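Glutathione-dependent peroxiredoxin (Sinorhizobium meliloti, PDB 3UMA) probably reduces hydrogen peroxide and organic hydroperoxides to water and alcohols with glutathione as electron donor, as a thiol peroxidase of the Prx5 subfamily. Local coordinates at residues F54-P65 against R147-G158; H76-I87 against S175-L184. All coordinates share one frame; numbering follows the deposited sequence.

Contact 1 of 2, residues F54-P65 against R147-G158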
loop_
_atom_site.group_PDB
_atom_site.type_symbol
_atom_site.label_atom_id
_atom_site.label_comp_id
_atom_site.label_asym_id
_atom_site.label_seq_id
_atom_site.Cartn_x
_atom_site.Cartn_y
_atom_site.Cartn_z
ATOM N N PHE A 54 -4.406 7.934 -8.825
ATOM C CA PHE A 54 -3.158 8.694 -8.881
ATOM C C PHE A 54 -3.137 9.957 -9.767
ATOM O O PHE A 54 -2.364 10.880 -9.510
ATOM C CB PHE A 54 -2.013 7.761 -9.291
ATOM C CG PHE A 54 -1.756 6.662 -8.310
ATOM C CD1 PHE A 54 -1.118 6.931 -7.096
ATOM C CD2 PHE A 54 -2.148 5.354 -8.586
ATOM C CE1 PHE A 54 -0.871 5.912 -6.180
ATOM C CE2 PHE A 54 -1.903 4.324 -7.657
ATOM C CZ PHE A 54 -1.274 4.610 -6.460
ATOM N N LYS A 55 -3.964 10.002 -10.808
ATOM C CA LYS A 55 -3.787 11.040 -11.822
ATOM C C LYS A 55 -4.182 12.414 -11.331
ATOM O O LYS A 55 -5.247 12.597 -10.755
ATOM C CB LYS A 55 -4.488 10.692 -13.138
ATOM C CG LYS A 55 -3.822 9.564 -13.956
ATOM C CD LYS A 55 -2.292 9.556 -13.902
ATOM C CE LYS A 55 -1.683 9.498 -15.307
ATOM N NZ LYS A 55 -0.272 8.980 -15.312
ATOM N N GLY A 56 -3.281 13.371 -11.539
ATOM C CA GLY A 56 -3.493 14.747 -11.113
ATOM C C GLY A 56 -3.437 14.850 -9.608
ATOM O O GLY A 56 -3.942 15.819 -9.038
ATOM N N LYS A 57 -2.828 13.850 -8.955
ATOM C CA LYS A 57 -2.844 13.781 -7.489
ATOM C C LYS A 57 -1.465 13.468 -6.881
ATOM O O LYS A 57 -0.568 12.961 -7.550
ATOM C CB LYS A 57 -3.903 12.778 -6.996
ATOM C CG LYS A 57 -5.356 13.235 -7.164
ATOM C CD LYS A 57 -6.284 12.065 -7.532
ATOM C CE LYS A 57 -7.264 11.696 -6.418
ATOM N NZ LYS A 57 -6.790 10.563 -5.525
ATOM N N ARG A 58 -1.311 13.816 -5.612
ATOM C CA ARG A 58 -0.123 13.471 -4.841
ATOM C C ARG A 58 -0.610 12.450 -3.826
ATOM O O ARG A 58 -1.397 12.789 -2.953
ATOM C CB ARG A 58 0.442 14.710 -4.136
ATOM C CG ARG A 58 1.878 14.584 -3.647
ATOM C CD ARG A 58 2.578 15.971 -3.629
ATOM N NE ARG A 58 3.945 15.913 -3.098
ATOM C CZ ARG A 58 4.310 16.352 -1.895
ATOM N NH1 ARG A 58 3.419 16.887 -1.077
ATOM N NH2 ARG A 58 5.577 16.265 -1.505
ATOM N N VAL A 59 -0.155 11.210 -3.966
ATOM C CA VAL A 59 -0.695 10.095 -3.175
ATOM C C VAL A 59 0.404 9.354 -2.375
ATOM O O VAL A 59 1.489 9.104 -2.881
ATOM C CB VAL A 59 -1.477 9.102 -4.085
ATOM C CG1 VAL A 59 -2.022 7.914 -3.298
ATOM C CG2 VAL A 59 -2.628 9.823 -4.808
ATOM N N VAL A 60 0.113 9.041 -1.122
ATOM C CA VAL A 60 0.980 8.177 -0.330
ATOM C C VAL A 60 0.428 6.758 -0.427
ATOM O O VAL A 60 -0.703 6.518 -0.025
ATOM C CB VAL A 60 1.042 8.620 1.139
ATOM C CG1 VAL A 60 1.638 7.500 2.026
ATOM C CG2 VAL A 60 1.877 9.878 1.255
ATOM N N LEU A 61 1.203 5.854 -1.029
ATOM C CA LEU A 61 0.828 4.450 -1.107
ATOM C C LEU A 61 1.747 3.629 -0.222
ATOM O O LEU A 61 2.968 3.704 -0.368
ATOM C CB LEU A 61 0.937 3.917 -2.548
ATOM C CG LEU A 61 0.639 2.417 -2.762
ATOM C CD1 LEU A 61 -0.826 2.072 -2.460
ATOM C CD2 LEU A 61 0.997 1.966 -4.158
ATOM N N PHE A 62 1.181 2.839 0.683
ATOM C CA PHE A 62 2.011 1.829 1.336
ATOM C C PHE A 62 1.474 0.417 1.143
ATOM O O PHE A 62 0.267 0.211 1.126
ATOM C CB PHE A 62 2.313 2.156 2.812
ATOM C CG PHE A 62 1.105 2.178 3.710
ATOM C CD1 PHE A 62 0.191 3.233 3.665
ATOM C CD2 PHE A 62 0.916 1.177 4.652
ATOM C CE1 PHE A 62 -0.904 3.259 4.510
ATOM C CE2 PHE A 62 -0.180 1.202 5.526
ATOM C CZ PHE A 62 -1.092 2.237 5.458
ATOM N N ALA A 63 2.389 -0.538 0.987
ATOM C CA ALA A 63 2.020 -1.939 0.816
ATOM C C ALA A 63 2.393 -2.771 2.041
ATOM O O ALA A 63 3.437 -2.552 2.658
ATOM C CB ALA A 63 2.657 -2.512 -0.407
ATOM N N VAL A 64 1.545 -3.745 2.362
ATOM C CA VAL A 64 1.784 -4.639 3.505
ATOM C C VAL A 64 1.756 -6.108 3.036
ATOM O O VAL A 64 1.012 -6.451 2.104
ATOM C CB VAL A 64 0.741 -4.405 4.646
ATOM C CG1 VAL A 64 0.791 -2.963 5.182
ATOM C CG2 VAL A 64 -0.692 -4.713 4.167
ATOM N N PRO A 65 2.573 -6.980 3.666
ATOM C CA PRO A 65 2.462 -8.412 3.388
ATOM C C PRO A 65 1.077 -8.991 3.678
ATOM O O PRO A 65 0.641 -9.870 2.965
ATOM C CB PRO A 65 3.514 -9.030 4.325
ATOM C CG PRO A 65 4.607 -7.984 4.308
ATOM C CD PRO A 65 3.833 -6.662 4.363
ATOM N N ARG A 147 3.214 -12.707 -1.464
ATOM C CA ARG A 147 2.623 -11.448 -0.997
ATOM C C ARG A 147 3.444 -10.270 -1.507
ATOM O O ARG A 147 4.383 -10.464 -2.259
ATOM C CB ARG A 147 2.566 -11.413 0.533
ATOM C CG ARG A 147 1.711 -12.514 1.181
ATOM C CD ARG A 147 0.222 -12.384 0.821
ATOM N NE ARG A 147 -0.563 -13.428 1.458
ATOM C CZ ARG A 147 -1.268 -13.251 2.562
ATOM N NH1 ARG A 147 -1.284 -12.073 3.155
ATOM N NH2 ARG A 147 -1.960 -14.261 3.071
ATOM N N SER A 148 3.098 -9.061 -1.084
ATOM C CA SER A 148 3.910 -7.906 -1.405
ATOM C C SER A 148 4.981 -7.709 -0.326
ATOM O O SER A 148 4.697 -7.872 0.864
ATOM C CB SER A 148 3.040 -6.643 -1.444
ATOM O OG SER A 148 3.805 -5.511 -1.824
ATOM N N LYS A 149 6.194 -7.359 -0.753
ATOM C CA LYS A 149 7.150 -6.671 0.133
ATOM C C LYS A 149 6.495 -5.485 0.840
ATOM O O LYS A 149 5.562 -4.852 0.293
ATOM C CB LYS A 149 8.335 -6.149 -0.680
ATOM C CG LYS A 149 9.258 -7.241 -1.119
ATOM C CD LYS A 149 10.476 -6.705 -1.822
ATOM C CE LYS A 149 11.494 -7.819 -1.916
ATOM N NZ LYS A 149 12.544 -7.496 -2.906
ATOM N N ARG A 150 6.961 -5.179 2.053
ATOM C CA ARG A 150 6.560 -3.928 2.711
ATOM C C ARG A 150 7.301 -2.737 2.067
ATOM O O ARG A 150 8.520 -2.768 1.911
ATOM C CB ARG A 150 6.804 -3.993 4.219
ATOM C CG ARG A 150 6.289 -2.781 4.999
ATOM C CD ARG A 150 6.474 -2.907 6.544
ATOM N NE ARG A 150 6.228 -4.268 7.029
ATOM C CZ ARG A 150 5.029 -4.816 7.229
ATOM N NH1 ARG A 150 3.899 -4.156 6.999
ATOM N NH2 ARG A 150 4.959 -6.070 7.629
ATOM N N TYR A 151 6.559 -1.702 1.680
ATOM C CA TYR A 151 7.148 -0.496 1.092
ATOM C C TYR A 151 6.196 0.667 1.300
ATOM O O TYR A 151 5.025 0.466 1.645
ATOM C CB TYR A 151 7.522 -0.665 -0.409
ATOM C CG TYR A 151 6.342 -0.903 -1.356
ATOM C CD1 TYR A 151 5.459 0.139 -1.697
ATOM C CD2 TYR A 151 6.107 -2.172 -1.906
ATOM C CE1 TYR A 151 4.373 -0.068 -2.559
ATOM C CE2 TYR A 151 5.024 -2.396 -2.779
ATOM C CZ TYR A 151 4.163 -1.335 -3.103
ATOM O OH TYR A 151 3.075 -1.548 -3.937
ATOM N N SER A 152 6.710 1.880 1.135
ATOM C CA SER A 152 5.857 3.050 1.000
ATOM C C SER A 152 6.396 3.859 -0.178
ATOM O O SER A 152 7.577 3.760 -0.538
ATOM C CB SER A 152 5.835 3.907 2.268
ATOM O OG SER A 152 7.086 4.541 2.413
HETATM N N MSE A 153 5.528 4.634 -0.803
HETATM C CA MSE A 153 5.981 5.458 -1.902
HETATM C C MSE A 153 5.156 6.722 -1.960
HETATM O O MSE A 153 3.992 6.723 -1.580
HETATM C CB MSE A 153 5.974 4.702 -3.243
HETATM C CG MSE A 153 4.662 4.072 -3.606
HETATM SE SE MSE A 153 4.676 3.290 -5.400
HETATM C CE MSE A 153 5.853 1.745 -5.235
ATOM N N LEU A 154 5.801 7.809 -2.367
ATOM C CA LEU A 154 5.097 9.044 -2.712
ATOM C C LEU A 154 4.938 9.088 -4.233
ATOM O O LEU A 154 5.911 8.963 -4.984
ATOM C CB LEU A 154 5.848 10.278 -2.184
ATOM C CG LEU A 154 5.264 11.672 -2.476
ATOM C CD1 LEU A 154 3.874 11.823 -1.865
ATOM C CD2 LEU A 154 6.212 12.761 -1.955
ATOM N N VAL A 155 3.691 9.225 -4.672
ATOM C CA VAL A 155 3.366 9.140 -6.089
ATOM C C VAL A 155 2.733 10.469 -6.547
ATOM O O VAL A 155 1.755 10.933 -5.961
ATOM C CB VAL A 155 2.418 7.943 -6.373
ATOM C CG1 VAL A 155 2.229 7.738 -7.872
ATOM C CG2 VAL A 155 2.979 6.633 -5.742
ATOM N N GLU A 156 3.313 11.078 -7.579
ATOM C CA GLU A 156 2.827 12.392 -8.061
ATOM C C GLU A 156 2.330 12.264 -9.482
ATOM O O GLU A 156 3.080 11.858 -10.365
ATOM C CB GLU A 156 3.913 13.473 -7.916
ATOM C CG GLU A 156 4.136 13.852 -6.437
ATOM C CD GLU A 156 5.304 14.840 -6.164
ATOM O OE1 GLU A 156 5.885 15.427 -7.105
ATOM O OE2 GLU A 156 5.634 15.020 -4.976
ATOM N N ASP A 157 1.047 12.561 -9.685
ATOM C CA ASP A 157 0.386 12.293 -10.971
ATOM C C ASP A 157 0.884 10.973 -11.566
ATOM O O ASP A 157 1.354 10.932 -12.708
ATOM C CB ASP A 157 0.605 13.453 -11.967
ATOM C CG ASP A 157 -0.217 13.290 -13.259
ATOM O OD1 ASP A 157 -1.459 13.110 -13.189
ATOM O OD2 ASP A 157 0.390 13.322 -14.342
ATOM N N GLY A 158 0.828 9.904 -10.762
ATOM C CA GLY A 158 1.179 8.573 -11.232
ATOM C C GLY A 158 2.656 8.256 -11.314
ATOM O O GLY A 158 3.020 7.155 -11.729
HETATM O O HOH W 1 -0.099 10.115 -8.199
HETATM O O HOH W 2 0.616 -8.373 0.454
#

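Contact 2 of 2, residues H76-I87 against S175-L184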
loop_
_atom_site.group_PDB
_atom_site.type_symbol
_atom_site.label_atom_id
_atom_site.label_comp_id
_atom_site.label_asym_id
_atom_site.label_seq_id
_atom_site.Cartn_x
_atom_site.Cartn_y
_atom_site.Cartn_z
ATOM N N HIS A 76 2.549 -0.953 11.139
ATOM C CA HIS A 76 2.629 -0.245 9.859
ATOM C C HIS A 76 1.352 0.592 9.616
ATOM O O HIS A 76 1.420 1.813 9.496
ATOM C CB HIS A 76 2.928 -1.252 8.739
ATOM C CG HIS A 76 3.451 -0.653 7.462
ATOM N ND1 HIS A 76 3.985 0.614 7.375
ATOM C CD2 HIS A 76 3.555 -1.185 6.220
ATOM C CE1 HIS A 76 4.379 0.846 6.135
ATOM N NE2 HIS A 76 4.139 -0.236 5.414
ATOM N N LEU A 77 0.193 -0.057 9.616
ATOM C CA LEU A 77 -1.075 0.636 9.386
ATOM C C LEU A 77 -1.451 1.654 10.465
ATOM O O LEU A 77 -1.807 2.787 10.132
ATOM C CB LEU A 77 -2.219 -0.372 9.192
ATOM C CG LEU A 77 -3.642 0.195 9.099
ATOM C CD1 LEU A 77 -3.785 1.032 7.825
ATOM C CD2 LEU A 77 -4.686 -0.926 9.153
ATOM N N PRO A 78 -1.396 1.261 11.761
ATOM C CA PRO A 78 -1.729 2.259 12.788
ATOM C C PRO A 78 -0.903 3.526 12.663
ATOM O O PRO A 78 -1.419 4.598 12.941
ATOM C CB PRO A 78 -1.408 1.545 14.108
ATOM C CG PRO A 78 -1.572 0.113 13.791
ATOM C CD PRO A 78 -1.102 -0.055 12.359
ATOM N N GLY A 79 0.349 3.410 12.223
ATOM C CA GLY A 79 1.206 4.581 12.015
ATOM C C GLY A 79 0.610 5.553 11.004
ATOM O O GLY A 79 0.590 6.764 11.235
ATOM N N TYR A 80 0.145 5.033 9.868
ATOM C CA TYR A 80 -0.543 5.877 8.891
ATOM C C TYR A 80 -1.884 6.405 9.381
ATOM O O TYR A 80 -2.229 7.540 9.068
ATOM C CB TYR A 80 -0.663 5.205 7.520
ATOM C CG TYR A 80 0.666 5.197 6.808
ATOM C CD1 TYR A 80 1.065 6.282 6.034
ATOM C CD2 TYR A 80 1.552 4.134 6.959
ATOM C CE1 TYR A 80 2.293 6.300 5.413
ATOM C CE2 TYR A 80 2.767 4.141 6.347
ATOM C CZ TYR A 80 3.143 5.226 5.569
ATOM O OH TYR A 80 4.376 5.237 4.952
ATOM N N LEU A 81 -2.630 5.617 10.156
ATOM C CA LEU A 81 -3.890 6.122 10.711
ATOM C C LEU A 81 -3.642 7.208 11.764
ATOM O O LEU A 81 -4.367 8.202 11.816
ATOM C CB LEU A 81 -4.758 4.995 11.288
ATOM C CG LEU A 81 -5.159 3.885 10.301
ATOM C CD1 LEU A 81 -6.033 2.851 10.951
ATOM C CD2 LEU A 81 -5.860 4.468 9.072
ATOM N N GLU A 82 -2.606 7.026 12.585
ATOM C CA GLU A 82 -2.266 8.013 13.614
ATOM C C GLU A 82 -1.717 9.302 12.981
ATOM O O GLU A 82 -1.975 10.386 13.484
ATOM C CB GLU A 82 -1.328 7.422 14.689
ATOM C CG GLU A 82 -1.478 5.869 14.834
ATOM C CD GLU A 82 -1.519 5.291 16.263
ATOM O OE1 GLU A 82 -0.468 5.244 16.944
ATOM O OE2 GLU A 82 -2.603 4.805 16.678
ATOM N N ASN A 83 -0.996 9.181 11.863
ATOM C CA ASN A 83 -0.404 10.346 11.180
ATOM C C ASN A 83 -1.196 10.891 9.949
ATOM O O ASN A 83 -0.692 11.751 9.222
ATOM C CB ASN A 83 1.059 10.051 10.802
ATOM C CG ASN A 83 1.997 9.990 12.026
ATOM O OD1 ASN A 83 2.309 11.018 12.630
ATOM N ND2 ASN A 83 2.463 8.785 12.373
ATOM N N ARG A 84 -2.413 10.390 9.725
ATOM C CA ARG A 84 -3.213 10.736 8.534
ATOM C C ARG A 84 -3.404 12.242 8.293
ATOM O O ARG A 84 -3.094 12.746 7.202
ATOM C CB ARG A 84 -4.591 10.066 8.569
ATOM C CG ARG A 84 -5.427 10.355 7.304
ATOM C CD ARG A 84 -6.854 9.858 7.415
ATOM N NE ARG A 84 -7.740 10.878 7.954
ATOM C CZ ARG A 84 -8.777 11.400 7.303
ATOM N NH1 ARG A 84 -9.094 10.986 6.081
ATOM N NH2 ARG A 84 -9.517 12.330 7.894
ATOM N N ASP A 85 -3.931 12.940 9.300
ATOM C CA ASP A 85 -4.199 14.380 9.199
ATOM C C ASP A 85 -2.929 15.177 8.918
ATOM O O ASP A 85 -2.907 16.013 8.011
ATOM C CB ASP A 85 -4.918 14.886 10.457
ATOM C CG ASP A 85 -6.321 14.295 10.604
ATOM O OD1 ASP A 85 -6.948 13.984 9.568
ATOM O OD2 ASP A 85 -6.802 14.131 11.754
ATOM N N ALA A 86 -1.862 14.882 9.655
ATOM C CA ALA A 86 -0.569 15.535 9.433
ATOM C C ALA A 86 -0.040 15.283 8.032
ATOM O O ALA A 86 0.589 16.158 7.449
ATOM C CB ALA A 86 0.464 15.101 10.475
ATOM N N ILE A 87 -0.293 14.088 7.497
ATOM C CA ILE A 87 0.140 13.760 6.136
ATOM C C ILE A 87 -0.675 14.539 5.103
ATOM O O ILE A 87 -0.107 15.177 4.228
ATOM C CB ILE A 87 0.117 12.220 5.842
ATOM C CG1 ILE A 87 1.269 11.507 6.576
ATOM C CG2 ILE A 87 0.205 11.950 4.338
ATOM C CD1 ILE A 87 1.150 9.955 6.619
ATOM N N SER A 175 9.665 2.492 5.770
ATOM C CA SER A 175 8.360 2.568 5.087
ATOM C C SER A 175 7.222 3.078 5.972
ATOM O O SER A 175 6.081 3.152 5.537
ATOM C CB SER A 175 8.009 1.200 4.466
ATOM O OG SER A 175 7.710 0.244 5.465
ATOM N N GLY A 176 7.543 3.464 7.207
ATOM C CA GLY A 176 6.550 3.904 8.184
ATOM C C GLY A 176 6.054 5.321 7.967
ATOM O O GLY A 176 6.668 6.096 7.216
ATOM N N ALA A 177 4.921 5.640 8.592
ATOM C CA ALA A 177 4.299 6.963 8.463
ATOM C C ALA A 177 5.212 8.080 8.946
ATOM O O ALA A 177 5.312 9.138 8.310
ATOM C CB ALA A 177 2.991 7.018 9.210
ATOM N N ALA A 178 5.872 7.859 10.075
ATOM C CA ALA A 178 6.771 8.862 10.630
ATOM C C ALA A 178 7.861 9.225 9.630
ATOM O O ALA A 178 8.088 10.403 9.370
ATOM C CB ALA A 178 7.347 8.390 11.962
ATOM N N ALA A 179 8.488 8.222 9.020
ATOM C CA ALA A 179 9.478 8.473 7.961
ATOM C C ALA A 179 8.903 9.190 6.722
ATOM O O ALA A 179 9.560 10.063 6.127
ATOM C CB ALA A 179 10.188 7.176 7.550
HETATM N N MSE A 180 7.683 8.831 6.336
HETATM C CA MSE A 180 7.032 9.505 5.209
HETATM C C MSE A 180 6.857 11.005 5.494
HETATM O O MSE A 180 7.209 11.836 4.651
HETATM C CB MSE A 180 5.683 8.849 4.864
HETATM C CG MSE A 180 4.947 9.498 3.680
HETATM SE SE MSE A 180 6.024 9.532 2.053
HETATM C CE MSE A 180 6.077 7.614 1.613
ATOM N N LEU A 181 6.315 11.340 6.666
ATOM C CA LEU A 181 6.156 12.745 7.082
ATOM C C LEU A 181 7.431 13.579 6.938
ATOM O O LEU A 181 7.367 14.741 6.550
ATOM C CB LEU A 181 5.658 12.860 8.523
ATOM C CG LEU A 181 4.162 12.954 8.784
ATOM C CD1 LEU A 181 3.908 12.775 10.285
ATOM C CD2 LEU A 181 3.573 14.282 8.284
ATOM N N GLU A 182 8.576 12.977 7.251
ATOM C CA GLU A 182 9.879 13.621 7.062
ATOM C C GLU A 182 10.221 13.889 5.602
ATOM O O GLU A 182 11.035 14.771 5.306
ATOM C CB GLU A 182 10.995 12.793 7.702
ATOM C CG GLU A 182 11.075 12.922 9.220
ATOM C CD GLU A 182 12.318 12.254 9.807
ATOM O OE1 GLU A 182 13.108 11.643 9.042
ATOM O OE2 GLU A 182 12.504 12.342 11.043
ATOM N N LEU A 183 9.613 13.133 4.689
ATOM C CA LEU A 183 9.904 13.276 3.264
ATOM C C LEU A 183 9.060 14.344 2.613
ATOM O O LEU A 183 9.424 14.859 1.560
ATOM C CB LEU A 183 9.687 11.955 2.522
ATOM C CG LEU A 183 10.704 10.859 2.793
ATOM C CD1 LEU A 183 10.234 9.550 2.176
ATOM C CD2 LEU A 183 12.078 11.277 2.259
ATOM N N LEU A 184 7.927 14.656 3.228
ATOM C CA LEU A 184 6.980 15.617 2.672
ATOM C C LEU A 184 7.407 17.044 3.005
ATOM O O LEU A 184 7.884 17.769 2.132
ATOM C CB LEU A 184 5.569 15.356 3.210
ATOM C CG LEU A 184 4.963 13.956 3.055
ATOM C CD1 LEU A 184 3.585 13.903 3.680
ATOM C CD2 LEU A 184 4.901 13.519 1.602
HETATM O O HOH W 3 3.702 3.413 9.915
#

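Contact 1 of 2, residues F54-P65 against R147-G158
Ala63 and Tyr151 form one hydrogen-bonded pair of an antiparallel ladder in which strands 58-64 and 151-156 run 163° apart. The Ala63 methyl lies over the face of the tyrosine ring, its CB 3.5 Å from the centroid of the Tyr151 ring, a CH-pi contact. Tyr151 can cover it because its CG sits between backbone N and carbonyl carbon (chi1 64°), which folds the ring back across the neighbouring strand; at the ring's edge comes Leu61 CD2. On this same side of the sheet Leu61 and Met153 (selenomethionine) lie alongside each other, with Leu61 CB 3.9 Å from Met153 CG, and Val155 CG1 meets Phe54 CD1 at 3.5 Å.

The other side carries Arg58 and Glu156, which point the same way. Arg58 NE donates to Glu156 OE2 at 2.7 Å, in the guanidinium plane but from above the carboxylate plane, and the two flat groups are turned 58° apart. Leu154 CD1 lies over one guanidinium face, toward its rim.

Beyond the ladder, Asp157 closes one end: its N donates to Lys57 O at 2.7 Å, and Gly56 N lies near its OD1 at a modelled distance too short to be taken at face value. At the other end Arg147 NH1 binds Pro65 O at 2.9 Å, while Pro65 CD rests on one face of the Arg150 guanidinium, 3.5 Å from Arg150 NH2. That guanidinium also donates to Pro169 O.

The chemistry thus grades along the strands, from a salt bridge at the partly exposed end of the strand pair, through a buried apolar middle, to the Arg150 guanidinium, packed on Pro65, bonded to Pro169 O and lying against the side chain of Cys72, the predicted peroxidatic cysteine.

Contact 2 of 2, residues H76-I87 against S175-L184
Tyr80 and Ala177 carry the apolar centre of this contact. The Ala177 methyl stands over the middle of the phenol ring, its CB 3.7 Å from the centroid of the Tyr80 ring and 7° off the normal. Farther along, the packing is aliphatic: Ile87 CG1 meets Leu181 CG at 3.9 Å, Ala86 CB touches Leu181 CD2, and Leu184 CD1 closes on Ile87 CG2.

Direct hydrogen bonding across the segments rests on Tyr80 OH, which donates to Ser175 O at 2.8 Å from above the carbonyl plane. The His76 ring brings CE1 edge-on to that same oxygen, and water 3 bridges His76 O to Ala177 N. Asn83 ND2 donates to Gly79 O within its own segment, which helps fix the amide whose OD1 lies 3.3 Å from Leu181 CD1.

A leucine in place of Tyr80 would probably leave Ser175 O without its hydroxyl donor and Ala177 CB without a flat face to rest on.

Helices 76-82 and 177-183, 46° apart with axes 9.3 Å from each other, pack on one side of the central sheet, as the peroxidatic-cysteine helix and C-terminal helix do in the thioredoxin-like fold of peroxiredoxins.

From the N terminus, strand 58-64 comes first and leads into helix 70-82, which bears Cys72. After helix 84-88 and a long intervening region, strand 147-156 returns to pair with strand 58-64, so contact 1 closes a loop of 81 residues. The chain then continues through strand 159-165 to helix 177-183, where contact 2 closes a loop of 87 residues. The segments alternate, so the loops cross instead of nesting. The two centres lie about 13 Å apart and meet, among other places, where Arg150 NH1 packs 3.1 Å from His76 CD2 and Ser152 CB lies against Tyr80 OH. Together they join the central sheet to the helices packed on one side, beside the predicted active site.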